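Local atomic coordinates of cytochrome c-552/4 domain-containing protein (Ignicoccus hospitalis KIN4/I, PDB entry 4QO5), a protein that binds eight c-type hemes as a membrane-associated cytochrome and is therefore probably engaged in electron transfer. Residues A[335-340]-A[360-365]; A[319-324]-A[433-438]; A[104-109]-A[209-214]; A[171-176]-A[203-208]. One frame throughout, in Å; residues are numbered along the deposited sequence.

Contact 1 (A[335-340]-A[360-365]); sequences SVEAMP and GVKLPM
A two-stranded antiparallel sheet, strand 336-337 against strand 362-363, closes the loop that carries helix 341-349. V336 and L363 form its hydrogen-bonded pair: V336 N gives its proton to L363 O at 2.9 Å, nearly straight at 169° and almost along the C=O axis, and L363 N returns the favour to V336 O. One step on, A338 N reaches V361 O at 2.9 Å, so E337 and K362 sit between as the non-hydrogen-bonded pair. V336 and L363 share one face of the sheet. Here L363 CD1 leans on the methyl A338 CB at 3.6 Å, while V336 CG1, in the crowded position between backbone N and carbonyl carbon (chi1 68°), lies 4.1 Å from M365 CB. On the other face K362 bends at chi2 and runs its aliphatic part past S335 OG, 3.6 Å from K362 CB. Its NZ stays 4.9 Å from E337 OE2, beyond salt-bridge range, though the charges would probably attract weakly. Past the last direct bond, a water donates to M339 O and accepts from G360 N. P364 rests on P137 and I138 of helix 137-147, M365 meets Y139 of that helix, and P340 occupies the N-cap position of helix 341-349.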
# COMPACT_ATOMS: atom_id res chain seq x y z
N SER A 335 -26.46 23.74 9.79
CA SER A 335 -26.20 25.12 9.36
C SER A 335 -25.46 25.87 10.46
O SER A 335 -25.90 25.88 11.61
CB SER A 335 -27.52 25.83 9.05
OG SER A 335 -27.28 27.17 8.64
N VAL A 336 -24.35 26.51 10.11
CA VAL A 336 -23.53 27.22 11.09
C VAL A 336 -23.25 28.66 10.63
O VAL A 336 -23.16 28.93 9.44
CB VAL A 336 -22.19 26.45 11.34
CG1 VAL A 336 -21.28 26.49 10.10
CG2 VAL A 336 -21.46 27.00 12.56
N GLU A 337 -23.14 29.58 11.58
CA GLU A 337 -22.60 30.91 11.28
C GLU A 337 -21.13 30.76 10.87
O GLU A 337 -20.34 30.16 11.60
CB GLU A 337 -22.72 31.83 12.49
CG GLU A 337 -23.61 33.03 12.27
CD GLU A 337 -23.82 33.83 13.54
OE1 GLU A 337 -23.68 33.25 14.63
OE2 GLU A 337 -24.13 35.04 13.43
N ALA A 338 -20.78 31.30 9.71
CA ALA A 338 -19.47 31.03 9.12
C ALA A 338 -18.31 31.80 9.76
O ALA A 338 -17.23 31.25 9.96
CB ALA A 338 -19.51 31.31 7.62
N MET A 339 -18.55 33.06 10.08
CA MET A 339 -17.48 33.96 10.50
C MET A 339 -17.95 34.91 11.60
O MET A 339 -18.79 35.77 11.36
CB MET A 339 -17.00 34.78 9.31
CG MET A 339 -15.98 35.86 9.64
SD MET A 339 -14.37 35.18 10.10
CE MET A 339 -14.00 34.19 8.65
N PRO A 340 -17.42 34.74 12.82
CA PRO A 340 -17.76 35.68 13.90
C PRO A 340 -17.28 37.09 13.54
O PRO A 340 -16.20 37.22 12.97
CB PRO A 340 -16.98 35.13 15.10
CG PRO A 340 -16.77 33.68 14.78
CD PRO A 340 -16.58 33.62 13.30
N GLY A 360 -22.41 37.01 9.25
CA GLY A 360 -23.84 36.80 9.13
C GLY A 360 -24.23 35.79 8.07
O GLY A 360 -25.42 35.53 7.86
N VAL A 361 -23.25 35.22 7.39
CA VAL A 361 -23.52 34.19 6.40
C VAL A 361 -23.61 32.82 7.07
O VAL A 361 -22.79 32.49 7.93
CB VAL A 361 -22.44 34.17 5.30
CG1 VAL A 361 -22.74 33.10 4.27
CG2 VAL A 361 -22.35 35.54 4.63
N LYS A 362 -24.62 32.04 6.69
CA LYS A 362 -24.76 30.67 7.17
C LYS A 362 -24.20 29.72 6.13
O LYS A 362 -24.46 29.89 4.94
CB LYS A 362 -26.23 30.34 7.40
CG LYS A 362 -26.91 31.18 8.47
CD LYS A 362 -26.45 30.78 9.86
CE LYS A 362 -27.41 31.30 10.91
NZ LYS A 362 -27.60 32.77 10.80
N LEU A 363 -23.42 28.73 6.57
CA LEU A 363 -22.92 27.72 5.65
C LEU A 363 -23.44 26.36 6.10
O LEU A 363 -23.66 26.15 7.30
CB LEU A 363 -21.38 27.73 5.64
CG LEU A 363 -20.77 28.99 5.01
CD1 LEU A 363 -19.25 28.92 4.97
CD2 LEU A 363 -21.33 29.20 3.60
N PRO A 364 -23.64 25.42 5.16
CA PRO A 364 -24.06 24.07 5.53
C PRO A 364 -22.86 23.23 5.97
O PRO A 364 -22.42 22.32 5.27
CB PRO A 364 -24.66 23.52 4.23
CG PRO A 364 -23.93 24.23 3.16
CD PRO A 364 -23.58 25.60 3.69
N MET A 365 -22.32 23.56 7.14
CA MET A 365 -21.15 22.90 7.69
C MET A 365 -21.37 22.73 9.19
O MET A 365 -22.25 23.39 9.75
CB MET A 365 -19.90 23.74 7.41
CG MET A 365 -19.48 23.66 5.94
SD MET A 365 -18.31 24.96 5.52
CE MET A 365 -16.82 24.30 6.24
O HOH W 1 -21.22 36.45 11.78

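Contact 2 (A[319-324]-A[433-438]); sequences LIYAHP and ATLKTT
Apolar contact does most of the work between the loop at 319-324 and helix 413-447. The I320 side chain, its CG1 in the crowded position (chi1 63°), pushes CD1 to 3.7 Å from T434 CG2. The same methyl meets an oxygen, T438 OG1, tip to tip at 3.3 Å. The Y321 ring slides past T434 in the opposite direction, with CE1 3.6 Å from T434 CG2; L435 N lies at the ring's edge, in its plane, and I320 CG1 sits over one ring face, offset toward the rim. Y321 OH comes within 3.5 Å of L435 CD1.

The polar link between the segments runs through one water, which donates to I320 O at 2.7 Å and hydrogen-bonds T434 OG1 at 2.8 Å. Y321 OH also bonds L369 O, T434 OG1 bonds T430 O and S477, while T438 OG1 donates to T434 O (2.7 Å) and bonds W469 NE1. An alanine at Y321 would probably loosen the seam, since it removes the ring packed on T434 and L435 and the hydroxyl bonded to L369. With no direct hydrogen bond between the segments, the join depends on shape, while its hydroxyls, those of Y321 and T434 buried, find partners in helices, loop and water.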
# COMPACT_ATOMS: atom_id res chain seq x y z
N LEU A 319 -14.27 19.38 8.59
CA LEU A 319 -15.20 20.08 7.72
C LEU A 319 -15.40 21.54 8.13
O LEU A 319 -16.52 21.93 8.47
CB LEU A 319 -16.54 19.35 7.70
CG LEU A 319 -16.47 17.92 7.14
CD1 LEU A 319 -17.74 17.13 7.46
CD2 LEU A 319 -16.19 17.94 5.63
N ILE A 320 -14.34 22.36 8.11
CA ILE A 320 -12.99 21.95 7.70
C ILE A 320 -12.15 21.55 8.93
O ILE A 320 -11.05 21.00 8.79
CB ILE A 320 -12.28 23.08 6.96
CG1 ILE A 320 -12.10 24.28 7.90
CG2 ILE A 320 -13.05 23.45 5.68
CD1 ILE A 320 -11.33 25.44 7.32
N TYR A 321 -12.68 21.83 10.12
CA TYR A 321 -12.04 21.43 11.38
C TYR A 321 -12.66 20.16 11.94
O TYR A 321 -13.81 19.84 11.64
CB TYR A 321 -12.18 22.56 12.41
CG TYR A 321 -11.67 23.89 11.89
CD1 TYR A 321 -10.31 24.13 11.79
CD2 TYR A 321 -12.55 24.87 11.48
CE1 TYR A 321 -9.84 25.34 11.31
CE2 TYR A 321 -12.09 26.08 11.00
CZ TYR A 321 -10.73 26.31 10.91
OH TYR A 321 -10.26 27.51 10.43
N ALA A 322 -11.91 19.44 12.78
CA ALA A 322 -12.47 18.32 13.53
C ALA A 322 -13.43 18.92 14.56
O ALA A 322 -13.18 19.99 15.12
CB ALA A 322 -11.36 17.53 14.23
N HIS A 323 -14.54 18.22 14.80
CA HIS A 323 -15.65 18.80 15.56
C HIS A 323 -16.44 17.72 16.28
O HIS A 323 -16.39 16.57 15.91
CB HIS A 323 -16.57 19.54 14.60
CG HIS A 323 -17.00 18.72 13.43
ND1 HIS A 323 -16.20 18.52 12.33
CD2 HIS A 323 -18.14 18.03 13.19
CE1 HIS A 323 -16.83 17.75 11.46
NE2 HIS A 323 -18.01 17.44 11.95
N PRO A 324 -17.20 18.10 17.33
CA PRO A 324 -17.98 17.04 17.99
C PRO A 324 -18.92 16.36 17.00
O PRO A 324 -19.38 16.99 16.04
CB PRO A 324 -18.78 17.82 19.06
CG PRO A 324 -17.96 19.04 19.33
CD PRO A 324 -17.31 19.39 18.01
N ALA A 433 -3.46 24.37 12.62
CA ALA A 433 -2.74 24.36 11.34
C ALA A 433 -3.72 24.65 10.19
O ALA A 433 -3.38 25.37 9.25
CB ALA A 433 -2.03 23.02 11.11
N THR A 434 -4.92 24.11 10.29
CA THR A 434 -5.98 24.33 9.31
C THR A 434 -6.43 25.80 9.31
O THR A 434 -6.72 26.37 8.26
CB THR A 434 -7.15 23.38 9.56
OG1 THR A 434 -6.70 22.04 9.38
CG2 THR A 434 -8.31 23.65 8.58
N LEU A 435 -6.47 26.41 10.48
CA LEU A 435 -6.81 27.83 10.54
C LEU A 435 -5.73 28.65 9.84
O LEU A 435 -6.02 29.66 9.18
CB LEU A 435 -6.98 28.29 12.00
CG LEU A 435 -7.21 29.79 12.22
CD1 LEU A 435 -8.45 30.27 11.47
CD2 LEU A 435 -7.35 30.09 13.72
N LYS A 436 -4.48 28.22 9.99
CA LYS A 436 -3.36 28.93 9.37
C LYS A 436 -3.44 28.87 7.84
O LYS A 436 -3.28 29.89 7.17
CB LYS A 436 -2.02 28.35 9.85
CG LYS A 436 -0.81 29.16 9.39
CD LYS A 436 0.48 28.58 9.95
CE LYS A 436 1.69 29.37 9.49
NZ LYS A 436 1.83 30.66 10.21
N THR A 437 -3.70 27.69 7.28
CA THR A 437 -3.80 27.59 5.83
C THR A 437 -5.03 28.33 5.32
O THR A 437 -5.03 28.85 4.20
CB THR A 437 -3.82 26.12 5.33
OG1 THR A 437 -4.96 25.44 5.88
CG2 THR A 437 -2.55 25.40 5.74
N THR A 438 -6.08 28.38 6.14
CA THR A 438 -7.28 29.11 5.76
C THR A 438 -6.99 30.62 5.65
O THR A 438 -7.48 31.29 4.73
CB THR A 438 -8.44 28.86 6.75
OG1 THR A 438 -8.75 27.45 6.76
CG2 THR A 438 -9.68 29.64 6.34
O HOH W 2 -8.74 20.10 9.82

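Contact 3 (A[104-109]-A[209-214]); sequences IVTPND and DGSLGA. With HEC (heme c), chain C.
D209 OD2 is gripped twice, both times by S211. S211 OG gives its proton at 2.7 Å to the syn lone pair of D209 OD2, and S211 N comes in at 3.0 Å from above the carboxylate plane, 52° out of it, which makes an Asx turn. The chi1 of D209 (66°) puts its carboxylate in the crowded position, between backbone N and carbonyl carbon, and the turn holds it there. That leaves the other oxygen aimed across the contact: T106 OG1 donates to D209 OD1 at 2.6 Å, tip to tip and again from above the plane. The T106 hydroxyl also accepts a weak bond from D109 N, while T106 N donates to D109 OD2 at 3.0 Å. D109 is pinned further by H90 and H102, whose donors would probably keep it ionised. A leucine at D209 would probably weaken the join between the segments and loosen the turn, because the bond from T106 and both bonds from S211 would go. Around this polar centre the rest is packing. P107 CG lies 3.5 Å from L212 O, and N108 lays its amide carbon CG 3.6 Å from S211 CB. Just upstream, V105 turns the opposite way to the heme, its CB 3.5 Å from the methyl CMD. Together T106 and D109 form a capping box at the start of helix 107-110, tied by the T106 hydroxyl to an Asx turn in a distant loop, close beside a heme.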
# COMPACT_ATOMS: atom_id res chain seq x y z
N ILE A 104 -32.24 -5.79 -7.61
CA ILE A 104 -31.62 -5.06 -6.51
C ILE A 104 -32.38 -5.31 -5.23
O ILE A 104 -33.45 -4.72 -5.01
CB ILE A 104 -31.48 -3.54 -6.78
CG1 ILE A 104 -30.62 -3.30 -8.03
CG2 ILE A 104 -30.83 -2.83 -5.58
CD1 ILE A 104 -30.54 -1.83 -8.44
N VAL A 105 -31.85 -6.21 -4.41
CA VAL A 105 -32.41 -6.49 -3.11
C VAL A 105 -31.97 -5.38 -2.14
O VAL A 105 -30.78 -5.10 -2.01
CB VAL A 105 -32.01 -7.90 -2.62
CG1 VAL A 105 -32.48 -8.15 -1.20
CG2 VAL A 105 -32.54 -8.97 -3.58
N THR A 106 -32.93 -4.76 -1.46
CA THR A 106 -32.66 -3.50 -0.77
C THR A 106 -32.73 -3.66 0.75
O THR A 106 -33.17 -4.71 1.23
CB THR A 106 -33.71 -2.46 -1.19
OG1 THR A 106 -34.98 -2.86 -0.67
CG2 THR A 106 -33.77 -2.35 -2.73
N PRO A 107 -32.29 -2.64 1.51
CA PRO A 107 -32.42 -2.69 2.97
C PRO A 107 -33.85 -3.00 3.43
O PRO A 107 -34.06 -3.70 4.44
CB PRO A 107 -32.01 -1.28 3.41
CG PRO A 107 -30.99 -0.88 2.38
CD PRO A 107 -31.52 -1.45 1.07
N ASN A 108 -34.84 -2.50 2.69
CA ASN A 108 -36.22 -2.81 3.06
C ASN A 108 -36.57 -4.29 2.89
O ASN A 108 -37.42 -4.82 3.61
CB ASN A 108 -37.21 -1.90 2.34
CG ASN A 108 -37.26 -0.50 2.95
OD1 ASN A 108 -36.56 -0.22 3.92
ND2 ASN A 108 -38.09 0.37 2.38
N ASP A 109 -35.90 -4.97 1.96
CA ASP A 109 -36.05 -6.41 1.83
C ASP A 109 -35.36 -7.13 2.99
O ASP A 109 -35.94 -8.02 3.62
CB ASP A 109 -35.43 -6.89 0.51
CG ASP A 109 -36.20 -6.40 -0.70
OD1 ASP A 109 -37.43 -6.14 -0.59
OD2 ASP A 109 -35.56 -6.27 -1.77
N ASP A 209 -36.66 1.33 -4.65
CA ASP A 209 -37.83 1.36 -3.75
C ASP A 209 -37.76 2.55 -2.78
O ASP A 209 -38.61 2.69 -1.90
CB ASP A 209 -37.97 0.04 -2.97
CG ASP A 209 -36.82 -0.20 -1.99
OD1 ASP A 209 -36.89 -1.19 -1.22
OD2 ASP A 209 -35.85 0.58 -1.98
N GLY A 210 -36.75 3.39 -2.95
CA GLY A 210 -36.61 4.58 -2.13
C GLY A 210 -35.86 4.39 -0.83
O GLY A 210 -35.52 5.37 -0.16
N SER A 211 -35.59 3.14 -0.45
CA SER A 211 -34.79 2.91 0.74
C SER A 211 -33.35 3.35 0.47
O SER A 211 -32.93 3.46 -0.69
CB SER A 211 -34.83 1.45 1.20
OG SER A 211 -34.28 0.57 0.24
N LEU A 212 -32.61 3.61 1.54
CA LEU A 212 -31.24 4.07 1.43
C LEU A 212 -30.23 3.05 1.92
O LEU A 212 -30.34 2.51 3.03
CB LEU A 212 -31.04 5.36 2.25
CG LEU A 212 -31.95 6.53 1.92
CD1 LEU A 212 -31.55 7.71 2.79
CD2 LEU A 212 -31.87 6.88 0.44
N GLY A 213 -29.21 2.80 1.10
CA GLY A 213 -28.08 2.00 1.53
C GLY A 213 -27.83 0.77 0.69
O GLY A 213 -28.71 0.29 0.00
N ALA A 214 -26.60 0.27 0.74
CA ALA A 214 -26.32 -1.03 0.15
C ALA A 214 -25.91 -1.97 1.26
O ALA A 214 -24.87 -1.78 1.90
CB ALA A 214 -25.20 -0.92 -0.91
FE HEC C . -29.01 -12.28 -5.36
CHA HEC C . -28.14 -9.37 -6.97
CHB HEC C . -28.94 -13.93 -8.40
CHC HEC C . -29.71 -15.08 -3.75
CHD HEC C . -29.31 -10.55 -2.41
NA HEC C . -28.58 -11.79 -7.27
C1A HEC C . -28.25 -10.51 -7.72
C2A HEC C . -28.05 -10.54 -9.15
C3A HEC C . -28.26 -11.79 -9.55
C4A HEC C . -28.59 -12.60 -8.39
CMA HEC C . -28.14 -12.30 -11.00
CAA HEC C . -27.72 -9.31 -10.03
CBA HEC C . -26.36 -8.69 -9.76
CGA HEC C . -25.35 -9.47 -10.54
O1A HEC C . -24.25 -9.72 -9.98
O2A HEC C . -25.65 -9.85 -11.71
NB HEC C . -29.35 -14.05 -5.98
C1B HEC C . -29.16 -14.60 -7.24
C2B HEC C . -29.15 -16.03 -7.14
C3B HEC C . -29.30 -16.29 -5.84
C4B HEC C . -29.47 -15.08 -5.11
CMB HEC C . -28.90 -16.97 -8.36
CAB HEC C . -29.24 -17.54 -4.99
CBB HEC C . -28.13 -18.53 -5.49
NC HEC C . -29.46 -12.73 -3.47
C1C HEC C . -29.75 -13.97 -2.98
C2C HEC C . -30.26 -13.87 -1.63
C3C HEC C . -29.91 -12.63 -1.25
C4C HEC C . -29.57 -11.89 -2.41
CMC HEC C . -30.44 -15.15 -0.77
CAC HEC C . -30.02 -11.81 0.06
CBC HEC C . -29.70 -12.59 1.36
ND HEC C . -28.77 -10.33 -4.83
C1D HEC C . -28.89 -9.86 -3.52
C2D HEC C . -28.55 -8.47 -3.42
C3D HEC C . -28.20 -8.06 -4.84
C4D HEC C . -28.37 -9.27 -5.63
CMD HEC C . -28.58 -7.68 -2.08
CAD HEC C . -27.74 -6.70 -5.44
CBD HEC C . -27.98 -5.47 -4.59
CGD HEC C . -26.80 -5.24 -3.67
O1D HEC C . -26.83 -4.26 -2.90
O2D HEC C . -25.82 -6.04 -3.70

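Contact 4 (A[171-176]-A[203-208]); sequences HGTVVK and VGRVNP. With HEC (heme c), chain E.
H171 is the proximal ligand of the heme of chain E and ends a CXXCH heme-attachment sequence; the contact begins right at its backbone. H171 NE2 binds the iron at 2.2 Å, and a water stands on the far side of the heme as sixth ligand at 2.5 Å. The carbonyl H171 O, at the end of helix 167-171, takes a bent bond from G204 N, which sits well above the carbonyl plane. G172 follows with positive phi, and its CA comes so near R205 N that a CB there would clash with it. Taken end to end, 171-175 and 203-208 run in nearly the same direction, 11° apart; beyond G172 they make a single parallel beta bridge of V174 with V206. V206 N donates to T173 O at 2.8 Å and 172°, and V175 N to V206 O at 2.9 Å. V174 and V206 point the same way and meet through their CG2 methyls. V175 faces across: its CG1 lies 3.8 Å from P208 CG, while its CG2 presses on R205 CG at 3.7 Å. R205, extended until its bend at chi3 (74°), grips N207 OD1 side-on with NE (2.7 Å) and NH2, that oxygen lying close to the guanidinium plane. Its NH1 bonds N200 O and a propionate of another heme. N207 in turn holds G213 O and S211 O through ND2, and T173 OG1 is bonded to G197 O.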
# COMPACT_ATOMS: atom_id res chain seq x y z
N HIS A 171 -19.70 6.68 -1.81
CA HIS A 171 -20.84 7.35 -1.17
C HIS A 171 -22.20 6.79 -1.60
O HIS A 171 -23.17 6.86 -0.83
CB HIS A 171 -20.80 8.86 -1.45
CG HIS A 171 -19.76 9.60 -0.67
ND1 HIS A 171 -20.07 10.37 0.44
CD2 HIS A 171 -18.42 9.70 -0.83
CE1 HIS A 171 -18.96 10.90 0.93
NE2 HIS A 171 -17.95 10.51 0.17
N GLY A 172 -22.29 6.27 -2.82
CA GLY A 172 -23.57 5.79 -3.33
C GLY A 172 -24.09 6.63 -4.48
O GLY A 172 -23.85 7.84 -4.54
N THR A 173 -24.79 5.97 -5.41
CA THR A 173 -25.44 6.65 -6.52
C THR A 173 -26.95 6.67 -6.28
O THR A 173 -27.45 6.06 -5.33
CB THR A 173 -25.26 5.86 -7.85
OG1 THR A 173 -25.63 4.49 -7.62
CG2 THR A 173 -23.83 5.93 -8.34
N VAL A 174 -27.67 7.37 -7.15
CA VAL A 174 -29.12 7.24 -7.21
C VAL A 174 -29.44 6.25 -8.35
O VAL A 174 -29.06 6.47 -9.49
CB VAL A 174 -29.80 8.58 -7.50
CG1 VAL A 174 -31.29 8.39 -7.82
CG2 VAL A 174 -29.62 9.51 -6.32
N VAL A 175 -30.09 5.15 -8.00
CA VAL A 175 -30.42 4.13 -8.98
C VAL A 175 -31.76 4.48 -9.64
O VAL A 175 -32.76 4.73 -8.96
CB VAL A 175 -30.50 2.73 -8.32
CG1 VAL A 175 -30.85 1.67 -9.38
CG2 VAL A 175 -29.18 2.39 -7.61
N LYS A 176 -31.76 4.51 -10.96
CA LYS A 176 -32.99 4.73 -11.71
C LYS A 176 -33.27 3.56 -12.65
O LYS A 176 -32.38 3.11 -13.37
CB LYS A 176 -32.91 6.04 -12.50
CG LYS A 176 -32.98 7.28 -11.63
CD LYS A 176 -32.86 8.57 -12.42
CE LYS A 176 -32.74 9.77 -11.48
NZ LYS A 176 -32.76 11.08 -12.19
N VAL A 203 -22.32 3.21 0.36
CA VAL A 203 -23.13 3.05 1.57
C VAL A 203 -24.46 3.79 1.56
O VAL A 203 -25.38 3.35 2.23
CB VAL A 203 -22.33 3.41 2.83
CG1 VAL A 203 -21.20 2.42 3.02
CG2 VAL A 203 -21.80 4.84 2.71
N GLY A 204 -24.54 4.91 0.85
CA GLY A 204 -25.76 5.69 0.78
C GLY A 204 -26.52 5.53 -0.53
O GLY A 204 -27.23 6.44 -0.95
N ARG A 205 -26.36 4.38 -1.19
CA ARG A 205 -27.04 4.16 -2.47
C ARG A 205 -28.55 4.39 -2.34
O ARG A 205 -29.18 3.90 -1.40
CB ARG A 205 -26.80 2.75 -2.98
CG ARG A 205 -27.40 2.48 -4.40
CD ARG A 205 -27.10 1.05 -4.79
NE ARG A 205 -27.95 0.13 -4.04
CZ ARG A 205 -27.61 -1.12 -3.72
NH1 ARG A 205 -26.42 -1.64 -4.07
NH2 ARG A 205 -28.48 -1.86 -3.05
N VAL A 206 -29.12 5.15 -3.27
CA VAL A 206 -30.57 5.41 -3.25
C VAL A 206 -31.26 4.38 -4.14
O VAL A 206 -31.16 4.44 -5.36
CB VAL A 206 -30.90 6.84 -3.70
CG1 VAL A 206 -32.40 7.13 -3.57
CG2 VAL A 206 -30.07 7.85 -2.88
N ASN A 207 -31.94 3.43 -3.52
CA ASN A 207 -32.48 2.27 -4.21
C ASN A 207 -33.76 2.58 -4.96
O ASN A 207 -34.40 3.60 -4.70
CB ASN A 207 -32.69 1.15 -3.19
CG ASN A 207 -31.39 0.69 -2.60
OD1 ASN A 207 -30.56 0.10 -3.29
ND2 ASN A 207 -31.19 0.97 -1.32
N PRO A 208 -34.14 1.70 -5.90
CA PRO A 208 -35.38 1.92 -6.66
C PRO A 208 -36.65 1.99 -5.80
O PRO A 208 -37.61 2.64 -6.21
CB PRO A 208 -35.44 0.69 -7.59
CG PRO A 208 -34.03 0.25 -7.74
CD PRO A 208 -33.37 0.55 -6.41
FE HEC E . -15.83 11.11 0.50
CHA HEC E . -16.82 11.64 3.80
CHB HEC E . -16.36 14.43 -0.11
CHC HEC E . -14.67 10.71 -2.71
CHD HEC E . -14.78 7.97 1.28
NA HEC E . -16.42 12.71 1.66
C1A HEC E . -16.89 12.71 2.95
C2A HEC E . -17.47 14.01 3.23
C3A HEC E . -17.32 14.76 2.13
C4A HEC E . -16.66 13.97 1.14
CMA HEC E . -17.74 16.22 1.89
CAA HEC E . -18.15 14.44 4.54
CBA HEC E . -19.66 14.34 4.25
CGA HEC E . -20.52 14.62 5.46
O1A HEC E . -21.23 15.66 5.47
O2A HEC E . -20.48 13.81 6.42
NB HEC E . -15.60 12.32 -1.06
C1B HEC E . -15.84 13.67 -1.12
C2B HEC E . -15.57 14.15 -2.45
C3B HEC E . -15.03 13.13 -3.13
C4B HEC E . -15.10 11.95 -2.30
CMB HEC E . -15.66 15.65 -2.84
CAB HEC E . -14.43 13.03 -4.55
CBB HEC E . -13.91 14.29 -5.27
NC HEC E . -14.86 9.70 -0.53
C1C HEC E . -14.56 9.64 -1.87
C2C HEC E . -14.28 8.27 -2.23
C3C HEC E . -14.17 7.63 -1.06
C4C HEC E . -14.64 8.45 -0.00
CMC HEC E . -13.71 7.88 -3.63
CAC HEC E . -13.79 6.23 -0.60
CBC HEC E . -12.40 5.84 -1.20
ND HEC E . -15.81 9.98 2.25
C1D HEC E . -15.30 8.70 2.34
C2D HEC E . -15.35 8.25 3.70
C3D HEC E . -15.97 9.40 4.49
C4D HEC E . -16.23 10.43 3.52
CMD HEC E . -14.88 6.90 4.25
CAD HEC E . -16.23 9.47 6.02
CBD HEC E . -14.88 9.72 6.68
CGD HEC E . -15.04 10.02 8.15
O1D HEC E . -14.02 9.92 8.88
O2D HEC E . -16.16 10.36 8.59
O HOH W 3 -33.99 5.56 -6.62
O HOH W 4 -13.46 11.67 1.16

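Contacts 3 and 4 adjoin, their centres 9 Å apart, with 203-208 and 209-214 forming one continuous loop; R205 O and N207 ND2 reach G213, and contact 4 is nested inside the loop that contact 3 closes. Contacts 1 and 2 pair likewise in another part of the fold, M365 CE packing on L319 O, with contact 1 nested inside contact 2. Contacts 2 and 4 are buried, whereas 1 and 3 are partly open. Contacts 1 and 4 rest on backbone hydrogen bonds, antiparallel in the first and parallel in the second. Contact 3 relies on a side-chain carboxylate, and contact 2 on apolar packing plus a water. Contact 4 alone includes an iron ligand.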